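Local coordinates for uncharacterized protein Tfu_2867 (Thermobifida fusca, PDB 2QE6) that binds S-adenosylmethionine and is probably a methyltransferase with a Rossmann-like fold, its substrate unknown, at residues Q92-V97 with A105-V110. The protein carries 1 engineered substitution. Numbering follows the deposited sequence.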
loop_
_atom_site.group_PDB
_atom_site.type_symbol
_atom_site.label_atom_id
_atom_site.label_comp_id
_atom_site.label_asym_id
_atom_site.label_seq_id
_atom_site.Cartn_x
_atom_site.Cartn_y
_atom_site.Cartn_z
ATOM N N GLN A 92 -11.874 6.288 -2.297
ATOM C CA GLN A 92 -10.914 6.817 -3.305
ATOM C C GLN A 92 -9.794 5.826 -3.574
ATOM O O GLN A 92 -8.794 5.802 -2.849
ATOM C CB GLN A 92 -10.235 8.103 -2.835
ATOM C CG GLN A 92 -11.027 9.375 -3.022
ATOM C CD GLN A 92 -10.232 10.599 -2.583
ATOM O OE1 GLN A 92 -9.833 10.701 -1.423
ATOM N NE2 GLN A 92 -9.988 11.518 -3.507
ATOM N N ASN A 93 -9.934 5.026 -4.620
ATOM C CA ASN A 93 -8.944 4.000 -4.924
ATOM C C ASN A 93 -7.954 4.519 -5.948
ATOM O O ASN A 93 -8.226 5.507 -6.661
ATOM C CB ASN A 93 -9.622 2.740 -5.471
ATOM C CG ASN A 93 -10.593 2.122 -4.491
ATOM O OD1 ASN A 93 -10.205 1.742 -3.393
ATOM N ND2 ASN A 93 -11.852 2.018 -4.883
ATOM N N THR A 94 -6.835 3.813 -6.052
ATOM C CA THR A 94 -5.732 4.164 -6.971
ATOM C C THR A 94 -6.156 4.513 -8.376
ATOM O O THR A 94 -5.801 5.587 -8.859
ATOM C CB THR A 94 -4.711 3.046 -7.013
ATOM O OG1 THR A 94 -4.265 2.831 -5.678
ATOM C CG2 THR A 94 -3.517 3.389 -7.930
ATOM N N HIS A 95 -6.927 3.639 -9.022
ATOM C CA HIS A 95 -7.312 3.871 -10.413
ATOM C C HIS A 95 -8.234 5.091 -10.594
ATOM O O HIS A 95 -8.236 5.761 -11.641
ATOM C CB HIS A 95 -7.921 2.592 -10.996
ATOM C CG HIS A 95 -9.359 2.366 -10.648
ATOM N ND1 HIS A 95 -9.758 1.755 -9.480
ATOM C CD2 HIS A 95 -10.498 2.594 -11.362
ATOM C CE1 HIS A 95 -11.072 1.638 -9.461
ATOM N NE2 HIS A 95 -11.548 2.141 -10.591
ATOM N N GLU A 96 -9.004 5.369 -9.553
ATOM C CA GLU A 96 -9.893 6.523 -9.528
ATOM C C GLU A 96 -9.079 7.806 -9.437
ATOM O O GLU A 96 -9.290 8.739 -10.172
ATOM C CB GLU A 96 -10.869 6.379 -8.350
ATOM C CG GLU A 96 -11.899 5.239 -8.553
ATOM C CD GLU A 96 -12.543 4.729 -7.245
ATOM O OE1 GLU A 96 -12.197 5.213 -6.139
ATOM O OE2 GLU A 96 -13.398 3.821 -7.343
ATOM N N VAL A 97 -8.120 7.843 -8.523
ATOM C CA VAL A 97 -7.195 8.963 -8.474
ATOM C C VAL A 97 -6.431 9.108 -9.798
ATOM O O VAL A 97 -6.397 10.190 -10.380
ATOM C CB VAL A 97 -6.184 8.778 -7.319
ATOM C CG1 VAL A 97 -5.393 10.049 -7.144
ATOM C CG2 VAL A 97 -6.956 8.450 -6.055
ATOM N N ALA A 105 -4.699 6.237 -17.765
ATOM C CA ALA A 105 -3.883 5.518 -16.799
ATOM C C ALA A 105 -4.387 4.082 -16.668
ATOM O O ALA A 105 -5.611 3.835 -16.768
ATOM C CB ALA A 105 -3.918 6.224 -15.442
ATOM N N ARG A 106 -3.450 3.154 -16.417
ATOM C CA ARG A 106 -3.755 1.725 -16.296
ATOM C C ARG A 106 -3.233 1.215 -14.972
ATOM O O ARG A 106 -2.088 1.532 -14.607
ATOM C CB ARG A 106 -3.134 0.943 -17.449
ATOM C CG ARG A 106 -3.741 1.326 -18.813
ATOM C CD ARG A 106 -3.315 0.372 -19.914
ATOM N NE ARG A 106 -1.855 0.279 -19.961
ATOM C CZ ARG A 106 -1.039 1.157 -20.553
ATOM N NH1 ARG A 106 -1.507 2.237 -21.174
ATOM N NH2 ARG A 106 0.274 0.952 -20.506
ATOM N N VAL A 107 -4.086 0.504 -14.232
ATOM C CA VAL A 107 -3.726 0.046 -12.884
ATOM C C VAL A 107 -4.040 -1.436 -12.766
ATOM O O VAL A 107 -5.127 -1.898 -13.187
ATOM C CB VAL A 107 -4.484 0.841 -11.751
ATOM C CG1 VAL A 107 -4.061 0.359 -10.375
ATOM C CG2 VAL A 107 -4.201 2.355 -11.874
ATOM N N VAL A 108 -3.083 -2.176 -12.218
ATOM C CA VAL A 108 -3.236 -3.585 -11.936
ATOM C C VAL A 108 -3.076 -3.739 -10.434
ATOM O O VAL A 108 -2.037 -3.406 -9.896
ATOM C CB VAL A 108 -2.189 -4.439 -12.679
ATOM C CG1 VAL A 108 -2.271 -5.921 -12.204
ATOM C CG2 VAL A 108 -2.361 -4.301 -14.225
ATOM N N TYR A 109 -4.137 -4.202 -9.771
ATOM C CA TYR A 109 -4.107 -4.414 -8.341
ATOM C C TYR A 109 -3.793 -5.875 -8.007
ATOM O O TYR A 109 -4.267 -6.782 -8.662
ATOM C CB TYR A 109 -5.453 -4.090 -7.708
ATOM C CG TYR A 109 -5.995 -2.676 -7.793
ATOM C CD1 TYR A 109 -5.562 -1.670 -6.945
ATOM C CD2 TYR A 109 -7.027 -2.373 -8.665
ATOM C CE1 TYR A 109 -6.138 -0.357 -6.981
ATOM C CE2 TYR A 109 -7.601 -1.101 -8.700
ATOM C CZ TYR A 109 -7.155 -0.096 -7.854
ATOM O OH TYR A 109 -7.794 1.148 -7.943
ATOM N N VAL A 110 -3.036 -6.096 -6.942
ATOM C CA VAL A 110 -2.664 -7.443 -6.515
ATOM C C VAL A 110 -2.861 -7.516 -5.007
ATOM O O VAL A 110 -2.413 -6.622 -4.292
ATOM C CB VAL A 110 -1.180 -7.745 -6.860
ATOM C CG1 VAL A 110 -0.781 -9.170 -6.440
ATOM C CG2 VAL A 110 -0.960 -7.513 -8.379
#
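Tyr109 reaches from strand 106-111 to the first turn of helix 94-101, where its hydroxyl is gripped twice by His95. The backbone N of His95 donates to Tyr109 OH at 2.8 Å in a nearly straight bond (171°), and His95 ND1 lies 2.6 Å from the same OH, either able to supply the proton. A first-turn N-H has no carbonyl of its own helix to bond, so a phenol suits this place: it accepts that N-H and still pairs with a ring nitrogen. The imidazole gets there because His95 CG sits between the backbone N and the carbonyl carbon (chi1 81°), folding the ring back beside its own N-H. The two rings meet rim to rim, their planes at 84°.

Beside this polar pair Val107 and Thr94 meet through carbon atoms. Branched valine presents CG1 over the centre of one Tyr109 ring face, 3.9 Å from Thr94 CG2, and its own CG2 to His95 CA and CB. Threonine adds its CB, 3.7 Å from Tyr109 CE1, while its OG1 is hydrogen-bonded to Asp83 OD2 on strand 80-84, satisfying this buried hydroxyl. Asn93 N donates to Glu96 OE1 at 2.7 Å, and Asn93 OD1 takes the N-H of Thr90.

A phenylalanine in place of Tyr109 would probably leave the His95 N-H and ND1 without their shared mate and the imidazole freer to turn. In this beta-alpha-beta unit of the Rossmann-like fold, a two-bond polar tie beside carbon contacts thus joins the helix start to the following strand, the Thr94 side chain about 7 Å from bound S-adenosylmethionine.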